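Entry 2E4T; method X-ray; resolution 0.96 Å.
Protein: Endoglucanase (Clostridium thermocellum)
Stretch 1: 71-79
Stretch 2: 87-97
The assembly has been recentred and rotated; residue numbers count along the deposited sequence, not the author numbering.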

# COMPACT_ATOMS: atom_id res chain seq x y z
N TYR A 71 21.62 -10.56 -0.25
CA TYR A 71 20.92 -9.64 0.66
C TYR A 71 19.53 -10.10 1.03
O TYR A 71 19.13 -9.99 2.20
N LEU A 72 18.71 -10.56 0.07
CA LEU A 72 17.32 -10.87 0.42
C LEU A 72 17.24 -12.11 1.32
O LEU A 72 16.30 -12.22 2.13
N LEU A 73 18.16 -13.07 1.16
CA LEU A 73 18.24 -14.21 2.05
C LEU A 73 18.53 -13.76 3.49
O LEU A 73 17.92 -14.20 4.47
N GLU A 74 19.52 -12.87 3.63
CA GLU A 74 19.94 -12.38 4.92
C GLU A 74 18.86 -11.50 5.55
O GLU A 74 18.43 -11.74 6.70
N ASP A 75 18.39 -10.51 4.81
CA ASP A 75 17.40 -9.58 5.35
C ASP A 75 16.09 -10.25 5.69
O ASP A 75 15.40 -9.83 6.65
N GLY A 76 15.72 -11.28 4.91
CA GLY A 76 14.48 -11.99 5.19
C GLY A 76 14.60 -13.01 6.30
O GLY A 76 13.57 -13.62 6.67
N GLY A 77 15.77 -13.27 6.83
CA GLY A 77 15.94 -14.27 7.88
C GLY A 77 15.84 -15.70 7.37
O GLY A 77 15.39 -16.59 8.11
N VAL A 78 16.24 -15.95 6.12
CA VAL A 78 16.17 -17.31 5.60
C VAL A 78 17.31 -18.13 6.26
O VAL A 78 18.47 -17.76 6.17
N PRO A 79 17.03 -19.29 6.83
CA PRO A 79 18.14 -20.11 7.38
C PRO A 79 19.13 -20.53 6.29
O PRO A 79 18.67 -20.82 5.16
N ALA A 87 13.07 -20.34 -4.33
CA ALA A 87 12.06 -19.45 -3.75
C ALA A 87 12.13 -19.35 -2.25
O ALA A 87 11.17 -18.81 -1.66
N SER A 88 13.23 -19.75 -1.59
CA SER A 88 13.24 -19.69 -0.11
C SER A 88 13.08 -18.27 0.40
O SER A 88 12.53 -18.08 1.52
N VAL A 89 13.53 -17.24 -0.31
CA VAL A 89 13.25 -15.87 0.14
C VAL A 89 11.73 -15.68 0.25
O VAL A 89 11.23 -15.09 1.23
N VAL A 90 11.00 -16.09 -0.78
CA VAL A 90 9.55 -15.85 -0.86
C VAL A 90 8.78 -16.79 0.05
O VAL A 90 7.79 -16.37 0.69
N THR A 91 9.21 -18.06 0.16
CA THR A 91 8.49 -18.96 1.05
C THR A 91 8.77 -18.61 2.52
O THR A 91 7.85 -18.74 3.36
N THR A 92 9.96 -18.11 2.86
CA THR A 92 10.15 -17.61 4.22
C THR A 92 9.24 -16.40 4.47
O THR A 92 8.59 -16.29 5.52
N PHE A 93 9.16 -15.51 3.47
CA PHE A 93 8.35 -14.32 3.62
C PHE A 93 6.87 -14.69 3.84
O PHE A 93 6.20 -14.15 4.76
N HIS A 94 6.34 -15.60 3.02
CA HIS A 94 4.96 -16.01 3.16
C HIS A 94 4.74 -16.84 4.42
O HIS A 94 3.71 -16.70 5.10
N ASP A 95 5.69 -17.74 4.73
CA ASP A 95 5.53 -18.52 5.97
C ASP A 95 5.45 -17.57 7.18
O ASP A 95 4.64 -17.81 8.11
N LYS A 96 6.29 -16.53 7.21
CA LYS A 96 6.23 -15.58 8.32
C LYS A 96 4.86 -14.89 8.33
O LYS A 96 4.23 -14.76 9.42
N ALA A 97 4.38 -14.44 7.18
CA ALA A 97 3.05 -13.78 7.12
C ALA A 97 1.97 -14.71 7.63
O ALA A 97 1.12 -14.31 8.47

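The two stretches pack through a short helix, its C-terminal turn and the following loop on one side, and the helix of residues 88-97 on the other. The helix axes run in roughly the same direction, at 25° to one another, and approach to 9.5 Å. The contact is modest, burying 347 Å² in all, and the closest pair of CA atoms is that of Leu73 and Val89, 5.6 Å apart.

Apolar packing centres on Val89, which gives up more surface to the contact than any other residue. Its CA-to-CB bond points sideways, but the t rotamer (chi1 163°) places CG2 among three aliphatic side chains. Leu73 CD2 lies 3.7 Å from Val89 CG2, Leu72 CB 4.0 Å from the same methyl, and Val78 CG2 4.3 Å from it. Leu72 points toward the second stretch and meets Val89 through the base of its side chain. Leu73 starts out sideways, but its m,t tip comes nearer. Val78, also t, points toward the helix, and its CG2 packs 3.9 Å from Val89 CA, so that it rests on the helix backbone as well as on side chains. Val90 (t) points away from the first stretch, and Phe93 (t) makes no contact with it.

Two hydroxyl-bearing residues, Ser88 and Thr92, point toward the first stretch beside this cluster and contribute mainly by van der Waals contact. Ser88, in the p rotamer, sets OG 3.6 Å from Leu73 CD2 and 3.7 Å from Val78 CG1; its OG is hydrogen-bonded elsewhere in the structure. Thr92, in the m rotamer, turns OG1 back to donate a hydrogen bond to Ser88 O (2.8 Å), one turn earlier in its own helix. Thr92 OG1 also lies 3.6 Å from Val78 CG2, and Thr92 CG2 lies 3.6 Å from Gly76 O.

The polar link across the interface is a single hydrogen bond, from Lys96 NZ to Gly76 O at 2.9 Å. Lys96 points toward the first stretch, and its m,t,t,t side chain is extended enough to carry the ammonium group to the carbonyl; NZ is also hydrogen-bonded elsewhere in the structure.

Both glycines sit where a CB would be crowded. Gly77, with positive phi, forms a Schellman motif in which Gly77 N bonds to Glu74 O (3.1 Å) and Val78 N to Leu73 O (2.9 Å). A CB on Gly77 would fall only 3.0 Å from Lys96 NZ, crowding the ammonium group; one on Gly76 would clash within its own stretch, with Leu72 O at 3.0 Å.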

# COMPACT_ATOMS: atom_id res chain seq x y z
CB TYR A 71 20.85 -8.24 0.03
CG TYR A 71 20.00 -7.27 0.84
CD1 TYR A 71 20.53 -6.63 1.96
CD2 TYR A 71 18.66 -7.03 0.55
CE1 TYR A 71 19.73 -5.78 2.74
CE2 TYR A 71 17.86 -6.16 1.29
CZ TYR A 71 18.41 -5.52 2.36
OH TYR A 71 17.65 -4.65 3.12
CB LEU A 72 16.42 -11.01 -0.80
CG LEU A 72 16.11 -9.71 -1.51
CD1 LEU A 72 15.33 -9.99 -2.78
CD2 LEU A 72 15.32 -8.74 -0.58
CB LEU A 73 19.32 -15.19 1.59
CG LEU A 73 18.97 -15.95 0.31
CD1 LEU A 73 20.26 -16.48 -0.36
CD2 LEU A 73 17.99 -17.06 0.61
CB GLU A 74 21.26 -11.61 4.76
CG GLU A 74 22.36 -12.49 4.35
CD GLU A 74 23.56 -11.63 3.98
OE1 GLU A 74 24.01 -10.80 4.82
OE2 GLU A 74 24.09 -11.72 2.85
CB ASP A 75 17.15 -8.44 4.40
CG ASP A 75 16.25 -7.38 5.02
OD1 ASP A 75 16.73 -6.68 5.93
OD2 ASP A 75 15.07 -7.26 4.66
CB VAL A 78 16.31 -17.33 4.05
CG1 VAL A 78 16.16 -18.75 3.56
CG2 VAL A 78 15.28 -16.40 3.41
CB PRO A 79 17.42 -21.36 7.95
CG PRO A 79 16.02 -20.98 8.09
CD PRO A 79 15.73 -19.88 7.05
CB ALA A 87 10.63 -19.84 -4.22
CB SER A 88 14.47 -20.36 0.46
OG SER A 88 15.62 -19.65 0.02
CB VAL A 89 13.88 -14.86 -0.84
CG1 VAL A 89 13.29 -13.47 -0.69
CG2 VAL A 89 15.37 -14.84 -0.64
CB VAL A 90 9.10 -15.90 -2.33
CG1 VAL A 90 7.59 -15.93 -2.44
CG2 VAL A 90 9.68 -14.69 -3.06
CB THR A 91 8.80 -20.42 0.74
OG1 THR A 91 10.19 -20.72 0.98
CG2 THR A 91 8.44 -20.78 -0.70
CB THR A 92 11.64 -17.24 4.50
OG1 THR A 92 12.42 -18.43 4.34
CG2 THR A 92 11.83 -16.69 5.87
CB PHE A 93 8.50 -13.48 2.32
CG PHE A 93 7.83 -12.15 2.38
CD1 PHE A 93 8.55 -11.02 2.75
CD2 PHE A 93 6.47 -11.98 2.03
CE1 PHE A 93 7.92 -9.75 2.82
CE2 PHE A 93 5.85 -10.75 2.07
CZ PHE A 93 6.58 -9.64 2.49
CB HIS A 94 4.48 -16.71 1.90
CG HIS A 94 3.01 -17.00 1.90
ND1 HIS A 94 2.04 -16.03 2.18
CD2 HIS A 94 2.36 -18.16 1.62
CE1 HIS A 94 0.85 -16.62 2.05
NE2 HIS A 94 1.02 -17.91 1.72
CB ASP A 95 6.71 -19.46 6.18
CG ASP A 95 6.76 -20.64 5.24
OD1 ASP A 95 5.76 -20.92 4.55
OD2 ASP A 95 7.82 -21.34 5.27
CB LYS A 96 7.33 -14.54 8.20
CG LYS A 96 8.71 -15.05 8.68
CD LYS A 96 9.77 -13.97 8.49
CE LYS A 96 11.03 -14.24 9.28
NZ LYS A 96 12.01 -13.12 9.11
CB ALA A 97 2.77 -13.34 5.68